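Local coordinates for protein alcohol oxidase (Myceliophthora thermophila, PDB 6F74) that binds FAD as a VAO-type flavoprotein and probably acts as an oxygen-dependent oxidoreductase, at residues A388-P391 with L392-L396; Y412-Y415 with W416-Y419. One frame throughout, in Å; residues are numbered along the deposited sequence.

Contact 1: residues A388-P391 with L392-L396; sequences AVAP and LMNAL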
loop_
_atom_site.group_PDB
_atom_site.type_symbol
_atom_site.label_atom_id
_atom_site.label_comp_id
_atom_site.label_asym_id
_atom_site.label_seq_id
_atom_site.Cartn_x
_atom_site.Cartn_y
_atom_site.Cartn_z
ATOM N N ALA A 388 15.611 -20.525 -14.919
ATOM C CA ALA A 388 14.886 -20.143 -13.716
ATOM C C ALA A 388 13.363 -20.301 -13.854
ATOM O O ALA A 388 12.715 -20.747 -12.908
ATOM C CB ALA A 388 15.245 -18.732 -13.278
ATOM N N VAL A 389 12.828 -19.998 -15.039
ATOM C CA VAL A 389 11.379 -20.101 -15.294
ATOM C C VAL A 389 10.991 -21.410 -15.978
ATOM O O VAL A 389 9.822 -21.632 -16.265
ATOM C CB VAL A 389 10.805 -18.894 -16.100
ATOM C CG1 VAL A 389 10.979 -17.605 -15.331
ATOM C CG2 VAL A 389 11.403 -18.770 -17.520
ATOM N N ALA A 390 11.966 -22.281 -16.213
ATOM C CA ALA A 390 11.733 -23.537 -16.883
ATOM C C ALA A 390 10.681 -24.375 -16.183
ATOM O O ALA A 390 9.808 -24.890 -16.867
ATOM C CB ALA A 390 13.029 -24.316 -17.081
ATOM N N PRO A 391 10.720 -24.490 -14.829
ATOM C CA PRO A 391 9.691 -25.318 -14.203
ATOM C C PRO A 391 8.263 -24.902 -14.600
ATOM O O PRO A 391 7.418 -25.773 -14.825
ATOM C CB PRO A 391 9.944 -25.117 -12.704
ATOM C CG PRO A 391 11.395 -24.764 -12.623
ATOM C CD PRO A 391 11.586 -23.871 -13.809
ATOM N N LEU A 392 8.041 -23.596 -14.741
ATOM C CA LEU A 392 6.762 -23.068 -15.243
ATOM C C LEU A 392 6.504 -23.330 -16.727
ATOM O O LEU A 392 5.428 -23.801 -17.071
ATOM C CB LEU A 392 6.625 -21.556 -14.978
ATOM C CG LEU A 392 5.293 -20.930 -15.444
ATOM C CD1 LEU A 392 4.052 -21.611 -14.905
ATOM C CD2 LEU A 392 5.316 -19.461 -15.076
ATOM N N MET A 393 7.450 -23.020 -17.599
ATOM C CA MET A 393 7.225 -23.245 -19.064
ATOM C C MET A 393 7.061 -24.708 -19.419
ATOM O O MET A 393 6.226 -25.066 -20.263
ATOM C CB MET A 393 8.339 -22.596 -19.897
ATOM C CG MET A 393 8.529 -21.110 -19.610
ATOM S SD MET A 393 7.033 -20.120 -19.825
ATOM C CE MET A 393 6.313 -20.075 -18.252
ATOM N N ASN A 394 7.807 -25.559 -18.718
ATOM C CA ASN A 394 7.660 -26.995 -18.873
ATOM C C ASN A 394 6.260 -27.443 -18.455
ATOM O O ASN A 394 5.661 -28.279 -19.144
ATOM C CB ASN A 394 8.712 -27.758 -18.065
ATOM C CG ASN A 394 10.138 -27.533 -18.573
ATOM O OD1 ASN A 394 10.372 -27.098 -19.707
ATOM N ND2 ASN A 394 11.107 -27.887 -17.744
ATOM N N ALA A 395 5.740 -26.910 -17.358
ATOM C CA ALA A 395 4.413 -27.306 -16.891
ATOM C C ALA A 395 3.342 -26.809 -17.835
ATOM O O ALA A 395 2.314 -27.460 -17.992
ATOM C CB ALA A 395 4.147 -26.837 -15.475
ATOM N N LEU A 396 3.589 -25.668 -18.470
ATOM C CA LEU A 396 2.680 -25.115 -19.486
ATOM C C LEU A 396 2.676 -25.767 -20.847
ATOM O O LEU A 396 1.735 -25.547 -21.572
ATOM C CB LEU A 396 2.932 -23.615 -19.670
ATOM C CG LEU A 396 2.483 -22.780 -18.464
ATOM C CD1 LEU A 396 2.977 -21.347 -18.630
ATOM C CD2 LEU A 396 0.965 -22.837 -18.250
#
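With CG anti to its carbonyl carbon and beside the backbone N (chi1 -55°), Met-393 brings that CG to 4.3 Å from Val-389 CG2. This is one turn of the amphipathic helix 382-396, which lies on the seven-stranded antiparallel sheet of the protein, and the pair is an ordinary i to i+4 apolar contact on its inner side. The Met-393 chain then bends at the next two bonds and packs, as Val-389 does, on His-314 of strand 311-320; Leu-392 faces Leu-316 of the same strand and Leu-337 of the neighbouring helix 328-346. The backbone repeats the i to i+4 spacing. Met-393 N donates to Val-389 O at 3.1 Å, in the carbonyl plane. The next bond, from Asn-394 N to Ala-390 O, is shorter at 2.8 Å and nearly straight, with 169° at the hydrogen. Pro-391 has no N-H to give to the preceding turn, and the helix is kinked there; its carbonyl still serves the following turn, accepting from Ala-395 N at 3.2 Å, with the donor well above the carbonyl plane. On the outer side, the Asn-394 amide folds back over the turn before it, and its ND2 lies 4.1 Å from Ala-390 CB. Ala-390 O has Asn-394 N as its hydrogen-bond donor; ND2 is close to it as well, but badly angled. On the side facing helix 328-346, where it meets Val-336 and Gln-340, Ala-395 has its CB 3.5 Å from Pro-391 O.

Contact 2: residues Y412-Y415 with W416-Y419; sequences YQDY and WSFY
Asp-414 reaches forward over the first turn of helix 415-422 with its carboxylate and caps it from the N-cap position, gripping two backbone N-H groups and a hydroxyl. Its OD1 accepts from Ser-417 N at 3.1 Å and also from Ser-417 OG, both arriving from the same face of the carboxylate. OD2 takes Trp-416 N at 2.9 Å, steeply above the carboxylate plane, and a second donor, Asn-307 ND2, from outside. Cut back to alanine, this position is likely to leave the N-H groups of Trp-416 and Ser-417 without their acceptor and the serine hydroxyl free to turn. Next to the cap lies an aromatic cluster. Tyr-415, its CG anti to the backbone N (chi1 -178°), presents an edge to the indole face of Trp-416 in a T-shaped stack, planes at 84°, with CD2 3.7 Å from Trp-416 CD2. With Phe-418 the stack is an offset edge-to-face one, planes at 62°, the Phe-418 edge bearing on Tyr-415, with Phe-418 CE2 3.7 Å from Tyr-415 CE1. Before the cap, at the end of strand 403-412, Tyr-412 lays a ring face on the helix backbone, a CH-pi contact with Phe-418 CA 3.8 Å from the ring centroid. Farther out, Tyr-216 meets both Trp-416 and Tyr-419 edge-to-face. Tyr-419 has its side chain about 7 Å from the bound FAD at nearest atoms; its backbone N-H bonds to Tyr-415 O, N to O 2.7 Å, while its OH bonds to Gly-229 O.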
loop_
_atom_site.group_PDB
_atom_site.type_symbol
_atom_site.label_atom_id
_atom_site.label_comp_id
_atom_site.label_asym_id
_atom_site.label_seq_id
_atom_site.Cartn_x
_atom_site.Cartn_y
_atom_site.Cartn_z
ATOM N N TYR A 412 18.633 -6.494 -19.395
ATOM C CA TYR A 412 19.100 -5.133 -19.070
ATOM C C TYR A 412 20.462 -5.233 -18.424
ATOM O O TYR A 412 20.779 -6.279 -17.834
ATOM C CB TYR A 412 18.122 -4.427 -18.119
ATOM C CG TYR A 412 16.735 -4.318 -18.709
ATOM C CD1 TYR A 412 16.387 -3.268 -19.558
ATOM C CD2 TYR A 412 15.786 -5.296 -18.465
ATOM C CE1 TYR A 412 15.126 -3.193 -20.111
ATOM C CE2 TYR A 412 14.527 -5.223 -19.014
ATOM C CZ TYR A 412 14.205 -4.174 -19.839
ATOM O OH TYR A 412 12.960 -4.086 -20.418
ATOM N N GLN A 413 21.255 -4.158 -18.518
ATOM C CA GLN A 413 22.645 -4.150 -17.986
ATOM C C GLN A 413 22.814 -3.503 -16.580
ATOM O O GLN A 413 23.938 -3.387 -16.086
ATOM C CB GLN A 413 23.609 -3.506 -18.984
ATOM C CG GLN A 413 23.534 -4.100 -20.388
ATOM C CD GLN A 413 23.748 -5.617 -20.424
ATOM O OE1 GLN A 413 24.837 -6.081 -20.131
ATOM N NE2 GLN A 413 22.711 -6.404 -20.783
ATOM N N ASP A 414 21.709 -3.113 -15.946
ATOM C CA ASP A 414 21.708 -2.716 -14.519
ATOM C C ASP A 414 20.304 -2.706 -13.970
ATOM O O ASP A 414 19.333 -2.928 -14.709
ATOM C CB ASP A 414 22.416 -1.339 -14.270
ATOM C CG ASP A 414 21.467 -0.147 -14.354
ATOM O OD1 ASP A 414 20.905 0.084 -15.437
ATOM O OD2 ASP A 414 21.285 0.567 -13.343
ATOM N N TYR A 415 20.174 -2.466 -12.675
ATOM C CA TYR A 415 18.875 -2.454 -12.056
ATOM C C TYR A 415 17.953 -1.343 -12.605
ATOM O O TYR A 415 16.754 -1.559 -12.839
ATOM C CB TYR A 415 19.012 -2.300 -10.539
ATOM C CG TYR A 415 17.673 -2.320 -9.861
ATOM C CD1 TYR A 415 16.975 -3.524 -9.717
ATOM C CD2 TYR A 415 17.078 -1.151 -9.397
ATOM C CE1 TYR A 415 15.750 -3.576 -9.090
ATOM C CE2 TYR A 415 15.833 -1.176 -8.785
ATOM C CZ TYR A 415 15.165 -2.395 -8.638
ATOM O OH TYR A 415 13.942 -2.461 -8.023
ATOM N N TRP A 416 18.500 -0.143 -12.762
ATOM C CA TRP A 416 17.664 1.015 -13.038
ATOM C C TRP A 416 17.107 1.082 -14.435
ATOM O O TRP A 416 15.953 1.497 -14.586
ATOM C CB TRP A 416 18.370 2.307 -12.677
ATOM C CG TRP A 416 18.589 2.366 -11.210
ATOM C CD1 TRP A 416 19.781 2.248 -10.561
ATOM C CD2 TRP A 416 17.588 2.471 -10.206
ATOM N NE1 TRP A 416 19.579 2.287 -9.208
ATOM C CE2 TRP A 416 18.241 2.432 -8.964
ATOM C CE3 TRP A 416 16.190 2.585 -10.233
ATOM C CZ2 TRP A 416 17.553 2.507 -7.761
ATOM C CZ3 TRP A 416 15.508 2.658 -9.034
ATOM C CH2 TRP A 416 16.187 2.612 -7.814
ATOM N N SER A 417 17.878 0.678 -15.443
ATOM C CA SER A 417 17.327 0.597 -16.807
ATOM C C SER A 417 16.203 -0.459 -16.834
ATOM O O SER A 417 15.171 -0.265 -17.493
ATOM C CB SER A 417 18.417 0.275 -17.835
ATOM O OG SER A 417 18.986 -1.022 -17.615
ATOM N N PHE A 418 16.407 -1.550 -16.092
ATOM C CA PHE A 418 15.396 -2.583 -15.904
ATOM C C PHE A 418 14.165 -2.005 -15.209
ATOM O O PHE A 418 13.033 -2.237 -15.649
ATOM C CB PHE A 418 15.943 -3.801 -15.110
ATOM C CG PHE A 418 14.901 -4.457 -14.239
ATOM C CD1 PHE A 418 13.892 -5.222 -14.806
ATOM C CD2 PHE A 418 14.881 -4.243 -12.859
ATOM C CE1 PHE A 418 12.883 -5.780 -14.009
ATOM C CE2 PHE A 418 13.885 -4.792 -12.063
ATOM C CZ PHE A 418 12.889 -5.570 -12.631
ATOM N N TYR A 419 14.392 -1.287 -14.113
ATOM C CA TYR A 419 13.308 -0.833 -13.263
ATOM C C TYR A 419 12.359 0.021 -14.069
ATOM O O TYR A 419 11.143 -0.178 -14.044
ATOM C CB TYR A 419 13.801 -0.041 -12.042
ATOM C CG TYR A 419 12.656 0.468 -11.208
ATOM C CD1 TYR A 419 11.996 -0.373 -10.303
ATOM C CD2 TYR A 419 12.153 1.737 -11.397
ATOM C CE1 TYR A 419 10.904 0.080 -9.566
ATOM C CE2 TYR A 419 11.067 2.200 -10.675
ATOM C CZ TYR A 419 10.443 1.367 -9.759
ATOM O OH TYR A 419 9.324 1.831 -9.061
#

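How the contacts relate
Both contacts are local, and both belong to elements around the same seven-stranded antiparallel sheet: 388-396 on a helix lying against it, 412-419 where its edge strand 403-412 runs out into the next helix. They follow one another along the chain, with centres about 24 Å apart and nearest atoms about 12 Å apart, so they do not touch. Contact 1 lies away from the annotated sites and is apolar on its inner side, with an outer side partly exposed, most fully at Asn-394; the hydrogen bonds between its segments are all main-chain, with one apolar side-chain pair alongside. Contact 2 adds side-chain chemistry to its backbone bond: a carboxylate cap at its partly exposed start, and buried aromatic rings, of which Tyr-419 comes near the FAD site.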